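Local coordinates for protein major extracellular endoglucanase (Xanthomonas campestris pv. campestris, PDB 4TUF) that hydrolyses internal beta-1,4-glucosidic linkages in cellulose, lichenin and cereal beta-D-glucans, this chain being its family 5 catalytic domain, at residues Q48-G53 / R102-L107; L192-G197 / L232-V237; H272-G277 / K304-G309. All blocks are in the same frame, centred on the assembly; numbering follows the deposited sequence.

Interaction 1: Q48-G53 / R102-L107; sequences QMQGLG and RGMYVL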
# COMPACT_ATOMS: atom_id res chain seq x y z
N GLN A 48 -4.06 19.79 -0.53
CA GLN A 48 -4.62 19.66 0.81
C GLN A 48 -3.98 18.54 1.61
O GLN A 48 -3.72 18.69 2.80
CB GLN A 48 -6.13 19.43 0.75
CG GLN A 48 -6.77 19.51 2.11
CD GLN A 48 -8.26 19.25 2.08
OE1 GLN A 48 -8.78 18.68 1.12
NE2 GLN A 48 -8.95 19.67 3.14
N MET A 49 -3.72 17.41 0.96
CA MET A 49 -3.22 16.26 1.69
C MET A 49 -1.76 16.46 2.07
O MET A 49 -1.28 15.88 3.04
CB MET A 49 -3.43 14.96 0.89
CG MET A 49 -2.46 14.69 -0.24
SD MET A 49 -2.81 13.10 -1.02
CE MET A 49 -4.14 13.52 -2.13
N GLN A 50 -1.04 17.29 1.32
CA GLN A 50 0.33 17.60 1.71
C GLN A 50 0.31 18.54 2.90
O GLN A 50 1.17 18.45 3.79
CB GLN A 50 1.12 18.21 0.55
CG GLN A 50 2.59 18.41 0.89
CD GLN A 50 3.39 18.96 -0.27
OE1 GLN A 50 3.01 19.95 -0.90
NE2 GLN A 50 4.52 18.32 -0.56
N GLY A 51 -0.67 19.45 2.93
CA GLY A 51 -0.80 20.42 3.99
C GLY A 51 -1.13 19.82 5.35
O GLY A 51 -0.86 20.43 6.38
N LEU A 52 -1.73 18.63 5.34
CA LEU A 52 -2.09 17.96 6.59
C LEU A 52 -0.88 17.31 7.22
O LEU A 52 -0.89 16.98 8.41
CB LEU A 52 -3.18 16.92 6.34
CG LEU A 52 -4.53 17.43 5.87
CD1 LEU A 52 -5.38 16.27 5.38
CD2 LEU A 52 -5.24 18.18 6.98
N GLY A 53 0.17 17.14 6.42
CA GLY A 53 1.41 16.57 6.91
C GLY A 53 1.92 15.39 6.12
O GLY A 53 3.03 14.92 6.36
N ARG A 102 5.60 18.62 -6.17
CA ARG A 102 5.36 19.05 -4.80
C ARG A 102 6.33 18.40 -3.81
O ARG A 102 6.38 18.78 -2.63
CB ARG A 102 3.93 18.76 -4.38
CG ARG A 102 2.90 19.54 -5.17
CD ARG A 102 1.65 19.74 -4.36
NE ARG A 102 1.91 20.59 -3.20
CZ ARG A 102 1.80 21.91 -3.22
NH1 ARG A 102 1.43 22.53 -4.33
NH2 ARG A 102 2.05 22.61 -2.12
N GLY A 103 7.09 17.41 -4.28
CA GLY A 103 8.07 16.75 -3.45
C GLY A 103 7.44 15.67 -2.60
O GLY A 103 7.86 15.44 -1.46
N MET A 104 6.44 15.00 -3.15
CA MET A 104 5.74 13.93 -2.45
C MET A 104 6.15 12.58 -3.02
O MET A 104 6.09 12.37 -4.24
CB MET A 104 4.22 14.13 -2.55
CG MET A 104 3.73 15.42 -1.90
SD MET A 104 1.95 15.71 -2.00
CE MET A 104 1.31 14.25 -1.17
N TYR A 105 6.57 11.67 -2.15
CA TYR A 105 7.01 10.34 -2.56
C TYR A 105 5.82 9.51 -3.03
O TYR A 105 4.74 9.61 -2.47
CB TYR A 105 7.73 9.62 -1.41
CG TYR A 105 8.98 10.34 -0.93
CD1 TYR A 105 10.17 10.25 -1.65
CD2 TYR A 105 8.96 11.10 0.23
CE1 TYR A 105 11.31 10.90 -1.22
CE2 TYR A 105 10.10 11.76 0.66
CZ TYR A 105 11.27 11.66 -0.06
OH TYR A 105 12.41 12.31 0.36
N VAL A 106 6.03 8.71 -4.07
CA VAL A 106 4.95 7.90 -4.62
C VAL A 106 5.32 6.42 -4.70
O VAL A 106 6.29 6.05 -5.36
CB VAL A 106 4.54 8.40 -6.02
CG1 VAL A 106 3.49 7.50 -6.63
CG2 VAL A 106 4.03 9.82 -5.94
N LEU A 107 4.55 5.57 -4.03
CA LEU A 107 4.71 4.13 -4.14
C LEU A 107 3.57 3.58 -5.00
O LEU A 107 2.42 3.52 -4.57
CB LEU A 107 4.71 3.47 -2.75
CG LEU A 107 5.01 1.95 -2.67
CD1 LEU A 107 6.41 1.61 -3.17
CD2 LEU A 107 4.82 1.41 -1.25
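The guanidinium of Arg102 meets the carboxamide of Gln50 at its edge, not over either face: OE1 of Gln50 lies close to the guanidinium plane, and the two flat groups are turned 69° apart. NE of Arg102 gives the main bond to Gln50 OE1 (2.6 Å), reaching it from above the carbonyl plane of the amide; a weak second bond comes from Arg102 NH2 at 3.1 Å. The other end of the carboxamide points back to the main chain, where NE2 of Gln50 donates to Arg102 O at 2.8 Å with a nearly straight bond (165°). Gln50 thus uses both amide ends on one residue, its CG set anti to the backbone N (chi1 -174°) and the rest of the chain extended. Beside this polar grip, SD of Met104 packs against CB of Gln50 (3.7 Å), and the Met104 methyl CE touches CG of Met49 at 3.9 Å. Gly103, at positive phi, is part of a Schellman motif after helix 88-102, and Gly53 of another after helix 42-51. The contact joins these neighbouring outer helices of the TIM barrel at the N-terminal ends of the strands; Met49 and Met104 continue inward onto Val57 of strand 56-61, and Met104 and Arg102 also rest on Ile46.

Interaction 2: L192-G197 / L232-V237; sequences LIAVEG and LLAPHV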
# COMPACT_ATOMS: atom_id res chain seq x y z
N LEU A 192 12.71 0.94 -5.15
CA LEU A 192 12.49 -0.03 -4.08
C LEU A 192 11.42 -1.04 -4.49
O LEU A 192 10.49 -0.73 -5.24
CB LEU A 192 12.06 0.67 -2.79
CG LEU A 192 12.99 1.74 -2.23
CD1 LEU A 192 12.38 2.31 -0.96
CD2 LEU A 192 14.37 1.18 -1.96
N ILE A 193 11.55 -2.26 -3.97
CA ILE A 193 10.57 -3.30 -4.22
C ILE A 193 9.81 -3.59 -2.94
O ILE A 193 10.39 -4.05 -1.95
CB ILE A 193 11.25 -4.59 -4.73
CG1 ILE A 193 12.14 -4.27 -5.93
CG2 ILE A 193 10.22 -5.64 -5.08
CD1 ILE A 193 11.36 -3.83 -7.15
N ALA A 194 8.51 -3.30 -2.93
CA ALA A 194 7.70 -3.60 -1.75
C ALA A 194 7.04 -4.96 -1.89
O ALA A 194 6.41 -5.25 -2.90
CB ALA A 194 6.66 -2.52 -1.52
N VAL A 195 7.21 -5.80 -0.87
CA VAL A 195 6.63 -7.13 -0.87
C VAL A 195 5.70 -7.31 0.32
O VAL A 195 6.03 -6.97 1.45
CB VAL A 195 7.71 -8.22 -0.84
CG1 VAL A 195 7.08 -9.61 -0.86
CG2 VAL A 195 8.65 -8.05 -2.01
N GLU A 196 4.51 -7.84 0.05
CA GLU A 196 3.53 -8.06 1.10
C GLU A 196 3.53 -9.52 1.52
O GLU A 196 4.09 -10.39 0.84
CB GLU A 196 2.14 -7.65 0.63
CG GLU A 196 2.05 -6.21 0.13
CD GLU A 196 0.66 -5.86 -0.38
OE1 GLU A 196 -0.32 -6.38 0.20
OE2 GLU A 196 0.56 -5.09 -1.36
N GLY A 197 2.88 -9.78 2.64
CA GLY A 197 2.76 -11.13 3.13
C GLY A 197 1.65 -11.89 2.43
O GLY A 197 1.08 -11.44 1.43
N LEU A 232 11.74 -3.84 0.57
CA LEU A 232 10.92 -3.16 1.56
C LEU A 232 9.72 -4.04 1.87
O LEU A 232 8.94 -4.36 0.97
CB LEU A 232 10.49 -1.78 1.04
CG LEU A 232 9.55 -0.89 1.85
CD1 LEU A 232 10.20 -0.42 3.16
CD2 LEU A 232 9.12 0.30 1.01
N LEU A 233 9.58 -4.47 3.12
CA LEU A 233 8.46 -5.33 3.49
C LEU A 233 7.26 -4.46 3.87
O LEU A 233 7.40 -3.50 4.65
CB LEU A 233 8.84 -6.25 4.65
CG LEU A 233 9.96 -7.27 4.45
CD1 LEU A 233 10.21 -7.99 5.76
CD2 LEU A 233 9.61 -8.28 3.36
N ALA A 234 6.10 -4.79 3.33
CA ALA A 234 4.94 -3.91 3.48
C ALA A 234 3.63 -4.67 3.72
O ALA A 234 2.72 -4.60 2.90
CB ALA A 234 4.80 -3.02 2.25
N PRO A 235 3.53 -5.37 4.85
CA PRO A 235 2.29 -6.12 5.09
C PRO A 235 1.12 -5.19 5.39
O PRO A 235 1.31 -3.98 5.59
CB PRO A 235 2.63 -6.96 6.32
CG PRO A 235 3.63 -6.15 7.05
CD PRO A 235 4.45 -5.47 5.99
N HIS A 236 -0.08 -5.75 5.40
CA HIS A 236 -1.27 -5.00 5.77
C HIS A 236 -1.80 -5.51 7.11
O HIS A 236 -1.58 -6.67 7.47
CB HIS A 236 -2.35 -5.12 4.70
CG HIS A 236 -1.95 -4.58 3.36
ND1 HIS A 236 -2.84 -4.43 2.32
CD2 HIS A 236 -0.76 -4.13 2.90
CE1 HIS A 236 -2.21 -3.93 1.27
NE2 HIS A 236 -0.95 -3.74 1.60
N VAL A 237 -2.50 -4.66 7.83
CA VAL A 237 -3.20 -5.08 9.03
C VAL A 237 -4.42 -4.19 9.24
O VAL A 237 -4.36 -2.99 9.01
CB VAL A 237 -2.28 -5.05 10.26
CG1 VAL A 237 -1.57 -3.71 10.37
CG2 VAL A 237 -3.05 -5.36 11.54
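Leu192 opens the contact by bringing CD1 against CD2 of Leu232 (4.3 Å), inside the beta/alpha barrel of this family 5 cellulase, where strands 192-195 and 231-238 run parallel as neighbouring staves. Ile193 turns its side chain outward to helix 173-187, while its carbonyl O accepts the N-H of Leu232 at 2.9 Å. Ala194 is the residue paired with Leu232: its CA-H points at Leu232 O (3.1 Å), and its CB packs on CB of Ala234 at 4.2 Å on the barrel's inner side. Val195 then donates its N-H to the same Leu232 O, 2.9 Å away, so that N and O of Leu232 bond to the residues flanking Ala194, the usual parallel pattern. The carbonyl O of Val195 takes the N-H of Ala234 (2.9 Å), and the Val195 side chain lies on the outer face against Trp173, on the same face as Leu233. Past the ladder, Glu196 carries its carboxylate to the active-site end of the barrel. OE1 accepts the backbone N-H of Glu157, the proton donor inferred by similarity, and OE2 forms a salt bridge with Arg58. His236 ND1 is hydrogen-bonded to Glu157 OE2, so Glu196 and His236 both bond to Glu157, and the His236 side chain also touches Glu278, the presumed nucleophile. Between the two there is no hydrogen bond: Glu196 OE1 sits above one face of the imidazole, offset toward its rim, 3.1 Å from NE2 of His236, with carboxylate and ring planes 22° apart.

Interaction 3: H272-G277 / K304-G309; sequences HALLLG and KGINQG. With 2HP (dihydrogenphosphate ion), chain I.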
# COMPACT_ATOMS: atom_id res chain seq x y z
N HIS A 272 14.76 -6.34 8.88
CA HIS A 272 14.31 -5.88 7.57
C HIS A 272 13.68 -4.50 7.65
O HIS A 272 13.03 -4.16 8.64
CB HIS A 272 13.30 -6.85 6.96
CG HIS A 272 13.86 -8.19 6.61
ND1 HIS A 272 13.99 -9.21 7.53
CD2 HIS A 272 14.32 -8.68 5.44
CE1 HIS A 272 14.51 -10.27 6.94
NE2 HIS A 272 14.72 -9.97 5.67
N ALA A 273 13.87 -3.70 6.60
CA ALA A 273 13.11 -2.46 6.47
C ALA A 273 11.65 -2.84 6.38
O ALA A 273 11.27 -3.66 5.54
CB ALA A 273 13.55 -1.68 5.24
N LEU A 274 10.83 -2.25 7.25
CA LEU A 274 9.42 -2.62 7.31
C LEU A 274 8.52 -1.44 7.62
O LEU A 274 8.85 -0.56 8.41
CB LEU A 274 9.22 -3.73 8.35
CG LEU A 274 7.87 -4.45 8.43
CD1 LEU A 274 8.08 -5.88 8.91
CD2 LEU A 274 6.89 -3.73 9.35
N LEU A 275 7.36 -1.43 6.97
CA LEU A 275 6.30 -0.48 7.25
C LEU A 275 4.98 -1.13 6.86
O LEU A 275 4.97 -2.17 6.21
CB LEU A 275 6.52 0.84 6.50
CG LEU A 275 6.84 0.83 4.99
CD1 LEU A 275 5.67 0.40 4.13
CD2 LEU A 275 7.32 2.21 4.56
N LEU A 276 3.86 -0.51 7.23
CA LEU A 276 2.56 -1.02 6.80
C LEU A 276 2.09 -0.37 5.50
O LEU A 276 1.99 0.85 5.40
CB LEU A 276 1.53 -0.81 7.90
CG LEU A 276 1.85 -1.52 9.21
CD1 LEU A 276 0.85 -1.12 10.29
CD2 LEU A 276 1.86 -3.01 8.98
N GLY A 277 1.80 -1.19 4.49
CA GLY A 277 1.26 -0.70 3.24
C GLY A 277 -0.16 -0.20 3.39
O GLY A 277 -0.56 0.78 2.74
N LYS A 304 8.49 -0.54 18.04
CA LYS A 304 9.30 -1.35 17.15
C LYS A 304 10.21 -0.47 16.29
O LYS A 304 10.87 -0.95 15.37
CB LYS A 304 8.42 -2.23 16.26
CG LYS A 304 7.65 -3.30 17.01
CD LYS A 304 8.57 -4.25 17.76
CE LYS A 304 9.41 -5.10 16.82
NZ LYS A 304 10.32 -6.03 17.56
N GLY A 305 10.25 0.83 16.60
CA GLY A 305 11.10 1.76 15.89
C GLY A 305 10.51 2.17 14.55
O GLY A 305 11.22 2.70 13.69
N ILE A 306 9.22 1.92 14.38
CA ILE A 306 8.53 2.23 13.13
C ILE A 306 7.68 3.49 13.26
O ILE A 306 6.76 3.55 14.07
CB ILE A 306 7.61 1.08 12.71
CG1 ILE A 306 8.39 -0.23 12.64
CG2 ILE A 306 6.93 1.41 11.38
CD1 ILE A 306 7.52 -1.45 12.39
N ASN A 307 7.98 4.50 12.45
CA ASN A 307 7.19 5.73 12.46
C ASN A 307 6.77 6.16 11.06
O ASN A 307 6.73 7.35 10.74
CB ASN A 307 7.96 6.87 13.16
CG ASN A 307 9.31 7.16 12.51
OD1 ASN A 307 9.59 6.73 11.39
ND2 ASN A 307 10.14 7.91 13.22
N GLN A 308 6.45 5.17 10.23
CA GLN A 308 6.02 5.44 8.86
C GLN A 308 5.15 4.32 8.33
O GLN A 308 5.05 3.25 8.92
CB GLN A 308 7.24 5.62 7.94
CG GLN A 308 8.23 4.47 7.98
CD GLN A 308 9.41 4.72 7.07
OE1 GLN A 308 9.36 5.57 6.18
NE2 GLN A 308 10.50 3.99 7.29
N GLY A 309 4.51 4.58 7.19
CA GLY A 309 3.57 3.64 6.62
C GLY A 309 2.54 4.38 5.80
O GLY A 309 2.63 5.60 5.63
P 2HP I . 15.05 -13.14 9.60
O1 2HP I . 16.53 -12.88 9.74
O2 2HP I . 14.30 -11.84 9.74
O3 2HP I . 14.77 -13.74 8.24
O4 2HP I . 14.59 -14.11 10.67
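Leu274 lays its CD2 methyl against CD1 of Ile306 at 3.9 Å, the two side chains meeting at a slant. CG of Leu274 stands anti to the backbone N (chi1 -169°), and the side chain also reaches Phe265 of helix 257-266; Ile306 rests in turn on Leu301 of helix 288-303. One residue on, the Leu275 side chain packs on Leu232 and Ala234 of strand 231-238. Its CB lies 3.7 Å from the carbonyl O of Gln308 and 4.1 Å from CA of Gly309, while its CD2 touches CD of the Gln308 carboxamide at 4.1 Å. The polar end of Gln308 looks elsewhere, its OE1 accepting the backbone N-H of Leu19. These residues close the beta-alpha-beta crossover between the last two strands of the TIM barrel: strand 276-280, which carries the presumed nucleophile Glu278, helix 288-303, and strand 309-311. The helix ends in a Schellman motif with Gly305 at positive phi, and the chain then returns through Ile306. Gly309 comes in with CA 3.4 Å from Leu276 O; its positive phi favours glycine. Leu276 turns outward to Leu297, Leu301 and Phe265. At the far end of 272-277, the imidazole of His272 presents its edge to a dihydrogenphosphate ion, CE1 lying 3.2 Å from phosphate O2, and Thr271 OG1 hydrogen-bonds to the ion.

All three contacts reach the same barrel sheet, at different depths. Interaction 1 is partly buried and peripheral, joining two helix ends through amide-guanidinium bonds with methionines behind them. Interaction 2 is wholly buried and the most regular, a parallel backbone ladder that ends in polar groups beside Glu157 and Glu278, the presumed proton donor and nucleophile. Interaction 3 is also largely buried, yet no hydrogen bond crosses it; it rests on apolar contacts of leucine, isoleucine, glycine and the aliphatic part of Gln308. Interactions 2 and 3 share a boundary between neighbouring strands, with probable backbone hydrogen bonds from Leu233 N to Ala273 O (3.1 Å) and Gly277 N to Pro235 O (3.0 Å). Interaction 1 stands apart, its centre about 21 Å from that of interaction 2.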